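Local coordinates for protein uncharacterized N-acetyltransferase D2E76_00625 (Mycobacteroides abscessus, PDB 6YCA) that probably transfers acetyl groups from acetyl coenzyme A to amino groups of its substrates, as an Eis-type GCN5-related N-acetyltransferase unable to modify aminoglycosides, at residues W85-P89 / V372-G376; I190-W196 / L254-S258; Y230-Q236 / T248-L254; P282-D286 / G406-F410. All coordinates share one frame; numbering follows the deposited sequence.

Interaction 1: W85-P89 / V372-G376; sequences WLTVP and VYLGG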
loop_
_atom_site.group_PDB
_atom_site.type_symbol
_atom_site.label_atom_id
_atom_site.label_comp_id
_atom_site.label_asym_id
_atom_site.label_seq_id
_atom_site.Cartn_x
_atom_site.Cartn_y
_atom_site.Cartn_z
ATOM N N TRP A 85 21.195 -36.222 12.777
ATOM C CA TRP A 85 22.582 -35.995 12.403
ATOM C C TRP A 85 22.715 -34.617 11.764
ATOM O O TRP A 85 21.725 -33.992 11.378
ATOM C CB TRP A 85 23.139 -37.088 11.470
ATOM C CG TRP A 85 22.281 -37.433 10.274
ATOM C CD1 TRP A 85 21.516 -38.551 10.113
ATOM C CD2 TRP A 85 22.134 -36.670 9.064
ATOM N NE1 TRP A 85 20.893 -38.527 8.887
ATOM C CE2 TRP A 85 21.253 -37.383 8.225
ATOM C CE3 TRP A 85 22.655 -35.450 8.612
ATOM C CZ2 TRP A 85 20.877 -36.917 6.965
ATOM C CZ3 TRP A 85 22.281 -34.989 7.359
ATOM C CH2 TRP A 85 21.402 -35.722 6.550
ATOM N N LEU A 86 23.953 -34.135 11.679
ATOM C CA LEU A 86 24.242 -32.839 11.075
ATOM C C LEU A 86 25.527 -32.953 10.273
ATOM O O LEU A 86 26.528 -33.477 10.773
ATOM C CB LEU A 86 24.397 -31.754 12.143
ATOM C CG LEU A 86 24.369 -30.293 11.695
ATOM C CD1 LEU A 86 23.753 -29.443 12.791
ATOM C CD2 LEU A 86 25.759 -29.789 11.366
ATOM N N THR A 87 25.497 -32.458 9.038
ATOM C CA THR A 87 26.646 -32.519 8.143
ATOM C C THR A 87 27.569 -31.329 8.398
ATOM O O THR A 87 27.169 -30.176 8.207
ATOM C CB THR A 87 26.187 -32.546 6.684
ATOM O OG1 THR A 87 25.282 -33.641 6.481
ATOM C CG2 THR A 87 27.382 -32.695 5.754
ATOM N N VAL A 88 28.797 -31.615 8.821
ATOM C CA VAL A 88 29.810 -30.603 9.118
ATOM C C VAL A 88 30.733 -30.461 7.910
ATOM O O VAL A 88 30.714 -31.331 7.025
ATOM C CB VAL A 88 30.595 -30.984 10.382
ATOM C CG1 VAL A 88 29.647 -31.148 11.553
ATOM C CG2 VAL A 88 31.400 -32.252 10.136
ATOM N N PRO A 89 31.536 -29.396 7.812
ATOM C CA PRO A 89 32.433 -29.250 6.657
ATOM C C PRO A 89 33.304 -30.477 6.440
ATOM O O PRO A 89 33.952 -30.978 7.361
ATOM C CB PRO A 89 33.272 -28.022 7.023
ATOM C CG PRO A 89 32.365 -27.208 7.864
ATOM C CD PRO A 89 31.535 -28.186 8.655
ATOM N N VAL A 372 31.129 -19.887 13.801
ATOM C CA VAL A 372 32.161 -20.158 12.805
ATOM C C VAL A 372 32.185 -21.621 12.382
ATOM O O VAL A 372 32.634 -21.930 11.269
ATOM C CB VAL A 372 33.544 -19.827 13.390
ATOM C CG1 VAL A 372 34.613 -19.875 12.317
ATOM C CG2 VAL A 372 33.525 -18.482 14.059
ATOM N N TYR A 373 31.678 -22.524 13.228
ATOM C CA TYR A 373 31.993 -23.943 13.089
ATOM C C TYR A 373 31.576 -24.497 11.730
ATOM O O TYR A 373 32.288 -25.323 11.146
ATOM C CB TYR A 373 31.344 -24.744 14.220
ATOM C CG TYR A 373 31.587 -26.227 14.099
ATOM C CD1 TYR A 373 32.808 -26.776 14.460
ATOM C CD2 TYR A 373 30.614 -27.074 13.587
ATOM C CE1 TYR A 373 33.048 -28.127 14.339
ATOM C CE2 TYR A 373 30.844 -28.431 13.458
ATOM C CZ TYR A 373 32.065 -28.951 13.837
ATOM O OH TYR A 373 32.308 -30.298 13.716
ATOM N N LEU A 374 30.442 -24.046 11.200
ATOM C CA LEU A 374 29.911 -24.592 9.959
ATOM C C LEU A 374 30.384 -23.849 8.720
ATOM O O LEU A 374 29.982 -24.210 7.607
ATOM C CB LEU A 374 28.382 -24.633 10.005
ATOM C CG LEU A 374 27.804 -25.631 11.011
ATOM C CD1 LEU A 374 26.283 -25.631 10.966
ATOM C CD2 LEU A 374 28.362 -27.033 10.775
ATOM N N GLY A 375 31.226 -22.831 8.880
ATOM C CA GLY A 375 31.692 -22.042 7.762
ATOM C C GLY A 375 30.817 -20.860 7.419
ATOM O O GLY A 375 31.100 -20.167 6.434
ATOM N N GLY A 376 29.759 -20.614 8.195
ATOM C CA GLY A 376 28.860 -19.501 7.958
ATOM C C GLY A 376 29.343 -18.169 8.455
ATOM O O GLY A 376 28.681 -17.160 8.204
#

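Interaction 2: I190-W196 / L254-S258; sequences IYERAAW and LVAHS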
loop_
_atom_site.group_PDB
_atom_site.type_symbol
_atom_site.label_atom_id
_atom_site.label_comp_id
_atom_site.label_asym_id
_atom_site.label_seq_id
_atom_site.Cartn_x
_atom_site.Cartn_y
_atom_site.Cartn_z
ATOM N N ILE A 190 15.302 -39.783 -1.807
ATOM C CA ILE A 190 16.162 -38.867 -2.547
ATOM C C ILE A 190 16.890 -37.940 -1.582
ATOM O O ILE A 190 18.092 -37.690 -1.729
ATOM C CB ILE A 190 15.362 -38.077 -3.602
ATOM C CG1 ILE A 190 14.651 -39.015 -4.575
ATOM C CG2 ILE A 190 16.278 -37.131 -4.368
ATOM C CD1 ILE A 190 13.803 -38.283 -5.591
ATOM N N TYR A 191 16.183 -37.440 -0.562
ATOM C CA TYR A 191 16.816 -36.536 0.393
ATOM C C TYR A 191 17.909 -37.237 1.190
ATOM O O TYR A 191 18.896 -36.599 1.573
ATOM C CB TYR A 191 15.778 -35.934 1.349
ATOM C CG TYR A 191 16.388 -35.001 2.383
ATOM C CD1 TYR A 191 16.624 -33.660 2.088
ATOM C CD2 TYR A 191 16.753 -35.465 3.642
ATOM C CE1 TYR A 191 17.193 -32.809 3.020
ATOM C CE2 TYR A 191 17.326 -34.620 4.578
ATOM C CZ TYR A 191 17.543 -33.295 4.262
ATOM O OH TYR A 191 18.114 -32.454 5.191
ATOM N N GLU A 192 17.764 -38.545 1.423
ATOM C CA GLU A 192 18.674 -39.252 2.318
ATOM C C GLU A 192 20.134 -39.088 1.915
ATOM O O GLU A 192 21.015 -39.072 2.782
ATOM C CB GLU A 192 18.296 -40.736 2.381
ATOM C CG GLU A 192 19.215 -41.575 3.254
ATOM C CD GLU A 192 19.291 -41.070 4.684
ATOM O OE1 GLU A 192 18.304 -40.465 5.164
ATOM O OE2 GLU A 192 20.349 -41.268 5.322
ATOM N N ARG A 193 20.417 -38.947 0.621
ATOM C CA ARG A 193 21.788 -38.763 0.164
ATOM C C ARG A 193 22.254 -37.307 0.196
ATOM O O ARG A 193 23.184 -36.949 -0.535
ATOM C CB ARG A 193 22.063 -39.494 -1.156
ATOM C CG ARG A 193 21.117 -39.212 -2.290
ATOM C CD ARG A 193 21.318 -40.275 -3.366
ATOM N NE ARG A 193 20.964 -39.810 -4.702
ATOM C CZ ARG A 193 21.826 -39.306 -5.579
ATOM N NH1 ARG A 193 23.112 -39.186 -5.269
ATOM N NH2 ARG A 193 21.396 -38.917 -6.769
ATOM N N ALA A 194 21.619 -36.469 1.017
ATOM C CA ALA A 194 22.005 -35.069 1.122
ATOM C C ALA A 194 23.409 -34.970 1.697
ATOM O O ALA A 194 23.712 -35.572 2.733
ATOM C CB ALA A 194 21.030 -34.330 2.034
ATOM N N ALA A 195 24.271 -34.203 1.023
ATOM C CA ALA A 195 25.661 -34.079 1.428
ATOM C C ALA A 195 26.128 -32.648 1.644
ATOM O O ALA A 195 27.297 -32.449 1.995
ATOM C CB ALA A 195 26.583 -34.762 0.410
ATOM N N TRP A 196 25.261 -31.654 1.475
ATOM C CA TRP A 196 25.683 -30.271 1.628
ATOM C C TRP A 196 25.855 -29.924 3.101
ATOM O O TRP A 196 25.164 -30.459 3.974
ATOM C CB TRP A 196 24.687 -29.310 0.972
ATOM C CG TRP A 196 23.343 -29.236 1.620
ATOM C CD1 TRP A 196 22.993 -28.471 2.694
ATOM C CD2 TRP A 196 22.155 -29.917 1.211
ATOM N NE1 TRP A 196 21.666 -28.650 2.994
ATOM C CE2 TRP A 196 21.127 -29.535 2.097
ATOM C CE3 TRP A 196 21.861 -30.825 0.192
ATOM C CZ2 TRP A 196 19.829 -30.029 1.990
ATOM C CZ3 TRP A 196 20.572 -31.315 0.090
ATOM C CH2 TRP A 196 19.573 -30.917 0.983
ATOM N N LEU A 254 13.996 -27.612 -2.632
ATOM C CA LEU A 254 14.833 -27.872 -3.800
ATOM C C LEU A 254 16.033 -28.668 -3.299
ATOM O O LEU A 254 16.952 -28.108 -2.695
ATOM C CB LEU A 254 15.273 -26.567 -4.448
ATOM C CG LEU A 254 15.655 -26.562 -5.930
ATOM C CD1 LEU A 254 15.942 -25.138 -6.376
ATOM C CD2 LEU A 254 16.842 -27.459 -6.223
ATOM N N VAL A 255 16.032 -29.969 -3.557
ATOM C CA VAL A 255 17.115 -30.855 -3.154
ATOM C C VAL A 255 17.856 -31.268 -4.414
ATOM O O VAL A 255 17.258 -31.850 -5.327
ATOM C CB VAL A 255 16.581 -32.077 -2.399
ATOM C CG1 VAL A 255 17.725 -32.989 -2.015
ATOM C CG2 VAL A 255 15.810 -31.632 -1.175
ATOM N N ALA A 256 19.154 -30.967 -4.471
ATOM C CA ALA A 256 19.970 -31.289 -5.639
ATOM C C ALA A 256 21.329 -31.773 -5.159
ATOM O O ALA A 256 22.099 -30.991 -4.590
ATOM C CB ALA A 256 20.126 -30.072 -6.549
ATOM N N HIS A 257 21.632 -33.046 -5.416
ATOM C CA HIS A 257 22.870 -33.679 -4.979
ATOM C C HIS A 257 23.966 -33.600 -6.024
ATOM O O HIS A 257 25.022 -34.220 -5.850
ATOM C CB HIS A 257 22.621 -35.141 -4.613
ATOM C CG HIS A 257 21.472 -35.338 -3.678
ATOM N ND1 HIS A 257 21.437 -34.785 -2.415
ATOM C CD2 HIS A 257 20.321 -36.038 -3.815
ATOM C CE1 HIS A 257 20.309 -35.128 -1.820
ATOM N NE2 HIS A 257 19.616 -35.890 -2.646
ATOM N N SER A 258 23.742 -32.851 -7.098
ATOM C CA SER A 258 24.680 -32.757 -8.198
ATOM C C SER A 258 24.523 -31.381 -8.821
ATOM O O SER A 258 23.444 -30.787 -8.767
ATOM C CB SER A 258 24.350 -33.832 -9.237
ATOM O OG SER A 258 25.069 -33.642 -10.436
#

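Interaction 3: Y230-Q236 / T248-L254; sequences YVRYRPQ and TISVDDL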
loop_
_atom_site.group_PDB
_atom_site.type_symbol
_atom_site.label_atom_id
_atom_site.label_comp_id
_atom_site.label_asym_id
_atom_site.label_seq_id
_atom_site.Cartn_x
_atom_site.Cartn_y
_atom_site.Cartn_z
ATOM N N TYR A 230 15.182 -33.326 -6.749
ATOM C CA TYR A 230 13.780 -33.030 -7.022
ATOM C C TYR A 230 13.476 -31.582 -6.654
ATOM O O TYR A 230 14.298 -30.882 -6.055
ATOM C CB TYR A 230 12.829 -33.990 -6.283
ATOM C CG TYR A 230 12.802 -33.822 -4.777
ATOM C CD1 TYR A 230 11.991 -32.865 -4.181
ATOM C CD2 TYR A 230 13.564 -34.637 -3.949
ATOM C CE1 TYR A 230 11.957 -32.706 -2.807
ATOM C CE2 TYR A 230 13.534 -34.489 -2.568
ATOM C CZ TYR A 230 12.727 -33.521 -2.002
ATOM O OH TYR A 230 12.681 -33.358 -0.633
ATOM N N VAL A 231 12.269 -31.141 -7.007
ATOM C CA VAL A 231 11.809 -29.797 -6.668
ATOM C C VAL A 231 10.295 -29.819 -6.488
ATOM O O VAL A 231 9.571 -30.378 -7.316
ATOM C CB VAL A 231 12.241 -28.742 -7.712
ATOM C CG1 VAL A 231 11.744 -29.109 -9.092
ATOM C CG2 VAL A 231 11.741 -27.372 -7.318
ATOM N N ARG A 232 9.826 -29.230 -5.387
ATOM C CA ARG A 232 8.409 -29.061 -5.090
ATOM C C ARG A 232 8.042 -27.592 -5.234
ATOM O O ARG A 232 8.759 -26.721 -4.732
ATOM C CB ARG A 232 8.108 -29.479 -3.654
ATOM C CG ARG A 232 7.925 -30.948 -3.407
ATOM C CD ARG A 232 7.821 -31.163 -1.910
ATOM N NE ARG A 232 6.785 -30.321 -1.314
ATOM C CZ ARG A 232 5.669 -30.782 -0.762
ATOM N NH1 ARG A 232 5.446 -32.089 -0.699
ATOM N NH2 ARG A 232 4.789 -29.934 -0.246
ATOM N N TYR A 233 6.930 -27.317 -5.910
ATOM C CA TYR A 233 6.464 -25.942 -6.054
ATOM C C TYR A 233 4.943 -25.895 -6.088
ATOM O O TYR A 233 4.286 -26.837 -6.537
ATOM C CB TYR A 233 7.079 -25.230 -7.268
ATOM C CG TYR A 233 6.896 -25.936 -8.593
ATOM C CD1 TYR A 233 7.797 -26.907 -9.017
ATOM C CD2 TYR A 233 5.827 -25.628 -9.423
ATOM C CE1 TYR A 233 7.636 -27.550 -10.236
ATOM C CE2 TYR A 233 5.657 -26.263 -10.638
ATOM C CZ TYR A 233 6.561 -27.224 -11.040
ATOM O OH TYR A 233 6.388 -27.856 -12.250
ATOM N N ARG A 234 4.391 -24.775 -5.618
ATOM C CA ARG A 234 2.955 -24.601 -5.482
ATOM C C ARG A 234 2.516 -23.262 -6.061
ATOM O O ARG A 234 3.165 -22.237 -5.823
ATOM C CB ARG A 234 2.584 -24.641 -3.991
ATOM C CG ARG A 234 1.190 -25.167 -3.697
ATOM C CD ARG A 234 0.993 -25.380 -2.200
ATOM N NE ARG A 234 1.826 -26.482 -1.716
ATOM C CZ ARG A 234 1.659 -27.104 -0.552
ATOM N NH1 ARG A 234 2.470 -28.095 -0.210
ATOM N NH2 ARG A 234 0.681 -26.745 0.270
ATOM N N PRO A 235 1.409 -23.232 -6.804
ATOM C CA PRO A 235 0.875 -21.950 -7.280
ATOM C C PRO A 235 0.227 -21.192 -6.131
ATOM O O PRO A 235 -0.334 -21.783 -5.203
ATOM C CB PRO A 235 -0.159 -22.366 -8.333
ATOM C CG PRO A 235 -0.599 -23.721 -7.905
ATOM C CD PRO A 235 0.616 -24.378 -7.288
ATOM N N GLN A 236 0.300 -19.861 -6.201
ATOM C CA GLN A 236 -0.221 -19.027 -5.124
ATOM C C GLN A 236 -1.693 -18.661 -5.261
ATOM O O GLN A 236 -2.571 -19.441 -4.876
ATOM C CB GLN A 236 0.640 -17.774 -4.964
ATOM C CG GLN A 236 2.074 -18.074 -4.587
ATOM C CD GLN A 236 2.180 -18.685 -3.206
ATOM O OE1 GLN A 236 2.381 -19.892 -3.055
ATOM N NE2 GLN A 236 2.046 -17.848 -2.185
ATOM N N THR A 248 2.416 -16.198 -9.595
ATOM C CA THR A 248 3.552 -16.614 -8.783
ATOM C C THR A 248 3.418 -18.071 -8.350
ATOM O O THR A 248 2.329 -18.527 -7.990
ATOM C CB THR A 248 3.638 -15.738 -7.521
ATOM O OG1 THR A 248 3.680 -14.356 -7.895
ATOM C CG2 THR A 248 4.868 -16.083 -6.699
ATOM N N ILE A 249 4.537 -18.796 -8.389
ATOM C CA ILE A 249 4.659 -20.106 -7.761
ATOM C C ILE A 249 5.659 -19.999 -6.615
ATOM O O ILE A 249 6.534 -19.126 -6.593
ATOM C CB ILE A 249 5.063 -21.237 -8.734
ATOM C CG1 ILE A 249 6.486 -21.023 -9.249
ATOM C CG2 ILE A 249 4.067 -21.353 -9.879
ATOM C CD1 ILE A 249 6.993 -22.154 -10.100
ATOM N N SER A 250 5.545 -20.923 -5.668
ATOM C CA SER A 250 6.392 -20.942 -4.483
ATOM C C SER A 250 7.079 -22.296 -4.383
ATOM O O SER A 250 6.410 -23.332 -4.308
ATOM C CB SER A 250 5.556 -20.687 -3.231
ATOM O OG SER A 250 6.386 -20.626 -2.089
ATOM N N VAL A 251 8.407 -22.283 -4.360
ATOM C CA VAL A 251 9.213 -23.494 -4.248
ATOM C C VAL A 251 9.566 -23.671 -2.775
ATOM O O VAL A 251 10.308 -22.863 -2.205
ATOM C CB VAL A 251 10.474 -23.408 -5.119
ATOM C CG1 VAL A 251 11.346 -24.629 -4.918
ATOM C CG2 VAL A 251 10.110 -23.250 -6.575
ATOM N N ASP A 252 9.032 -24.723 -2.149
ATOM C CA ASP A 252 9.302 -24.973 -0.737
ATOM C C ASP A 252 10.468 -25.925 -0.489
ATOM O O ASP A 252 11.017 -25.927 0.619
ATOM C CB ASP A 252 8.044 -25.470 -0.012
ATOM C CG ASP A 252 7.412 -26.656 -0.693
ATOM O OD1 ASP A 252 7.866 -27.004 -1.799
ATOM O OD2 ASP A 252 6.465 -27.243 -0.126
ATOM N N ASP A 253 10.872 -26.718 -1.480
ATOM C CA ASP A 253 11.977 -27.652 -1.282
ATOM C C ASP A 253 12.686 -27.858 -2.614
ATOM O O ASP A 253 12.050 -28.214 -3.611
ATOM C CB ASP A 253 11.474 -28.990 -0.731
ATOM C CG ASP A 253 12.466 -29.647 0.219
ATOM O OD1 ASP A 253 13.427 -28.973 0.652
ATOM O OD2 ASP A 253 12.288 -30.843 0.527
ATOM N N LEU A 254 13.996 -27.612 -2.632
ATOM C CA LEU A 254 14.833 -27.872 -3.800
ATOM C C LEU A 254 16.033 -28.668 -3.299
ATOM O O LEU A 254 16.952 -28.108 -2.695
ATOM C CB LEU A 254 15.273 -26.567 -4.448
ATOM C CG LEU A 254 15.655 -26.562 -5.930
ATOM C CD1 LEU A 254 15.942 -25.138 -6.376
ATOM C CD2 LEU A 254 16.842 -27.459 -6.223
#

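Interaction 4: P282-D286 / G406-F410; sequences PRPID and GTQPF. With SO4 (sulfate ion), chain J.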
loop_
_atom_site.group_PDB
_atom_site.type_symbol
_atom_site.label_atom_id
_atom_site.label_comp_id
_atom_site.label_asym_id
_atom_site.label_seq_id
_atom_site.Cartn_x
_atom_site.Cartn_y
_atom_site.Cartn_z
ATOM N N PRO A 282 13.092 -21.505 1.946
ATOM C CA PRO A 282 14.423 -20.940 2.180
ATOM C C PRO A 282 15.483 -21.589 1.296
ATOM O O PRO A 282 15.366 -22.773 0.989
ATOM C CB PRO A 282 14.688 -21.299 3.639
ATOM C CG PRO A 282 13.970 -22.566 3.826
ATOM C CD PRO A 282 12.711 -22.442 3.017
ATOM N N ARG A 283 16.485 -20.818 0.894
ATOM C CA ARG A 283 17.589 -21.274 0.065
ATOM C C ARG A 283 18.898 -20.794 0.671
ATOM O O ARG A 283 18.902 -19.925 1.551
ATOM C CB ARG A 283 17.446 -20.718 -1.359
ATOM C CG ARG A 283 16.285 -21.301 -2.146
ATOM C CD ARG A 283 16.435 -22.798 -2.322
ATOM N NE ARG A 283 17.699 -23.155 -2.955
ATOM C CZ ARG A 283 18.198 -24.385 -2.959
ATOM N NH1 ARG A 283 17.535 -25.365 -2.364
ATOM N NH2 ARG A 283 19.358 -24.636 -3.553
ATOM N N PRO A 284 20.030 -21.369 0.257
ATOM C CA PRO A 284 21.324 -20.890 0.757
ATOM C C PRO A 284 21.560 -19.428 0.404
ATOM O O PRO A 284 21.121 -18.936 -0.637
ATOM C CB PRO A 284 22.334 -21.790 0.040
ATOM C CG PRO A 284 21.580 -23.013 -0.297
ATOM C CD PRO A 284 20.175 -22.576 -0.575
ATOM N N ILE A 285 22.270 -18.728 1.295
ATOM C CA ILE A 285 22.565 -17.317 1.056
ATOM C C ILE A 285 23.548 -17.123 -0.092
ATOM O O ILE A 285 23.678 -16.006 -0.605
ATOM C CB ILE A 285 23.030 -16.587 2.334
ATOM C CG1 ILE A 285 24.400 -17.088 2.783
ATOM C CG2 ILE A 285 22.020 -16.753 3.454
ATOM C CD1 ILE A 285 24.959 -16.325 3.950
ATOM N N ASP A 286 24.252 -18.175 -0.511
ATOM C CA ASP A 286 25.167 -18.104 -1.645
ATOM C C ASP A 286 24.688 -18.951 -2.820
ATOM O O ASP A 286 25.497 -19.418 -3.626
ATOM C CB ASP A 286 26.584 -18.502 -1.235
ATOM C CG ASP A 286 26.686 -19.955 -0.783
ATOM O OD1 ASP A 286 25.642 -20.607 -0.552
ATOM O OD2 ASP A 286 27.824 -20.449 -0.651
ATOM N N GLY A 406 34.131 -23.388 0.972
ATOM C CA GLY A 406 33.729 -22.851 -0.314
ATOM C C GLY A 406 32.259 -22.500 -0.422
ATOM O O GLY A 406 31.873 -21.661 -1.242
ATOM N N THR A 407 31.424 -23.129 0.400
ATOM C CA THR A 407 29.985 -22.915 0.364
ATOM C C THR A 407 29.494 -22.459 1.727
ATOM O O THR A 407 29.996 -22.909 2.763
ATOM C CB THR A 407 29.241 -24.197 -0.038
ATOM O OG1 THR A 407 29.494 -25.226 0.930
ATOM C CG2 THR A 407 29.690 -24.672 -1.416
ATOM N N GLN A 408 28.515 -21.565 1.720
ATOM C CA GLN A 408 27.870 -21.183 2.961
ATOM C C GLN A 408 26.999 -22.337 3.452
ATOM O O GLN A 408 26.275 -22.953 2.659
ATOM C CB GLN A 408 27.008 -19.944 2.745
ATOM C CG GLN A 408 27.809 -18.661 2.652
ATOM C CD GLN A 408 28.362 -18.232 3.993
ATOM O OE1 GLN A 408 27.622 -18.104 4.971
ATOM N NE2 GLN A 408 29.672 -18.017 4.052
ATOM N N PRO A 409 27.044 -22.652 4.743
ATOM C CA PRO A 409 26.231 -23.753 5.262
ATOM C C PRO A 409 24.758 -23.395 5.227
ATOM O O PRO A 409 24.373 -22.225 5.294
ATOM C CB PRO A 409 26.720 -23.894 6.704
ATOM C CG PRO A 409 27.166 -22.522 7.059
ATOM C CD PRO A 409 27.772 -21.952 5.811
ATOM N N PHE A 410 23.929 -24.428 5.135
ATOM C CA PHE A 410 22.504 -24.226 4.931
ATOM C C PHE A 410 21.777 -25.520 5.256
ATOM O O PHE A 410 22.186 -26.592 4.800
ATOM C CB PHE A 410 22.266 -23.837 3.473
ATOM C CG PHE A 410 20.837 -23.868 3.067
ATOM C CD1 PHE A 410 19.960 -22.901 3.514
ATOM C CD2 PHE A 410 20.365 -24.866 2.237
ATOM C CE1 PHE A 410 18.635 -22.927 3.144
ATOM C CE2 PHE A 410 19.042 -24.897 1.854
ATOM C CZ PHE A 410 18.174 -23.926 2.309
HETATM S S SO4 J . 33.060 -26.801 0.660
HETATM O O1 SO4 J . 31.953 -27.743 0.522
HETATM O O2 SO4 J . 33.269 -26.112 -0.610
HETATM O O3 SO4 J . 34.277 -27.521 1.030
HETATM O O4 SO4 J . 32.738 -25.829 1.699
#

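Interaction 1: W85-P89 / V372-G376
The phenol ring of Tyr-373 meets Val-88 at its edge rather than over a face: CG1 of the valine lies near the ring plane, 3.5 Å from CE2 of Tyr-373, beside the hydroxyl, with OH equally near the methyl. With CG of Tyr-373 anti to the backbone N (chi1 178°), the ring leaves its own backbone and extends across to the valine, while OH is engaged by the carbonyl O of Ala-318. The neighbouring Leu-374 works through one branch. The side chains of Leu-374 and Leu-86 cross obliquely, their CD2 atoms 3.8 Å apart; those of Leu-374 and Pro-89 cross at about a right angle, CD2 of the leucine 4.0 Å from CD of the proline. The same proline rests on main chain: its CG is 3.8 Å from O of Tyr-373 and equally far from O of Leu-374. Just beyond, the chain turns off the helix through Gly-375, which has a positive phi (89°) and whose N bonds to O of Val-372 at 2.9 Å. The contact is thus buried and apolar, joining the N-terminal acetyltransferase region to the C-terminal sterol-carrier-like region. It lies where strand 75-87 runs out against the end of helix 366-373; Val-94 and His-96 of strand 93-104 pack on Leu-86, and Ala-151 and Thr-152 of strand 149-160 pack on Leu-374.

Interaction 2: I190-W196 / L254-S258
The backbones come closest at two places, with CA of Tyr-191 6.7 Å from CA of Val-255 and CA of Ala-194 6.3 Å from CA of His-257, as the end of helix 184-192 and the loop after it pass the end of strand 248-256. The imidazole of His-257 packs against the helix end and the loop after it. Its NE2 donates to O of Ile-190; the modelled 2.5 Å between these two atoms is too short to be taken literally at this resolution, and the finer geometry of the bond is doubtful with it. CG of Arg-193 covers one face of the imidazole of His-257 in a CH-pi contact, 3.9 Å from the ring centroid. The chain of Arg-193 then runs on extended from CG to NE, bringing a guanidinium face over CD2 of His-257 with the two planes 47° apart, and NH2 reaches a salt bridge with Asp-228. In the fold, the contact sets a helix end against a strand of the second GNAT domain, one of two in the chain. Val-255 divides its branches between two aromatic edges: CG2 lies 3.9 Å from CD1 of Tyr-191, and CG1 lies 3.9 Å from CZ3 of Trp-196. CB of Ala-194 covers one face of the Tyr-191 ring, whose OH bonds to O of Val-200.

Interaction 3: Y230-Q236 / T248-L254
Strands 230-235 and 248-254 pair as the two arms of an antiparallel beta-hairpin with a long connection, in the second GNAT domain. Of the backbone bonds, Arg-234 and Ser-250 exchange two, N of Ser-250 lying 2.7 Å from O of Arg-234, and N of Arg-232 donates almost straight (171°) to O of Asp-253. A beta bulge sets Asp-252 and Asp-253 opposite Arg-232, N of Asp-252 bonding only weakly to O of Arg-232. Among the charged contacts, Arg-232 bends at chi3 (54°) and sets NH2 3.2 Å from OD2 of Asp-252, on the syn lone pair; NE adds a weak bond to the same oxygen, while NH1 turns to Asp-214. OH of Tyr-230 donates to OD2 of Asp-253 at 2.8 Å from above the carboxylate plane; OD2 also forms a salt bridge with Arg-202. On the face opposite Arg-232, Arg-234, Ser-250 and Asp-253, apolar side chains gather toward Leu-265 and Leu-269 of helix 259-270. There CG2 of Val-231 touches CG1 of Val-251 at 3.7 Å. Farther along, CD1 of Ile-249 stands 3.7 Å from CD2 of Tyr-233, whose OH bonds to Arg-44 of the third subunit.

Interaction 4: P282-D286 / G406-F410
Phe-410 lays its ring along the chain from Pro-282 to Pro-284, and every part of the side chain finds a partner there. CB touches CG and CB of Pro-284. CG of Phe-410 comes next, 3.5 Å from CG of Pro-284. The ring then divides: CD2 continues over the proline, 3.4 Å from its CG, and CE2 reaches its CD, whereas CD1 lies by N of Pro-284 and CE1 by the carbonyl C of Arg-283. At the tip, CZ is 3.3 Å from O of Pro-282, which approaches at the ring edge. A chi1 of 168° swings the Phe-410 ring away from its own N and over Pro-284, one face turned to the proline. Pro-284 N stands over the ring centre, and Pro-284 CD makes a CH-pi contact 3.6 Å from the Phe-410 centroid. That CD also lies over the guanidinium face of Arg-283, toward its rim; Arg-283 is salt-bridged to Asp-287. Farther along, N of Gln-408 donates to OD2 of Asp-286 at 2.7 Å, almost straight (176°) and from above the carboxylate plane; OD2 also forms a salt bridge with Arg-381 of the second subunit. The Gln-408 side chain folds against Ile-285. N of Gly-406 hydrogen-bonds to O4 of a sulfate ion, probably from the crystallisation liquor. The CH-pi packing and the Gln-408 to Asp-286 bond join the segment after helix 395-403 to the end of strand 277-284, consistent with two GNAT domains and a sterol-carrier-like region packed together in Eis proteins.

From the N terminus, interaction 1 opens at 85-89 and closes only at 372-376, bringing the sterol-carrier-like region back to the first GNAT domain. Within that span, interaction 2 runs from 190-196 to 254-258, and the hairpin of interaction 3 (230-236 with 248-254) lies wholly inside it; the two share Leu-254 and strand 248-256. Interaction 4 begins at 282-286, after both have closed, and ends at 406-410, past the close of interaction 1, so these two long loops cross. They touch where Pro-409 packs on Leu-374. Interactions 2 and 4 meet through Leu-254 and Arg-283, from neighbouring strands. Through interactions 1 and 4, segments 372-376 and 406-410 reach the first and second GNAT domains.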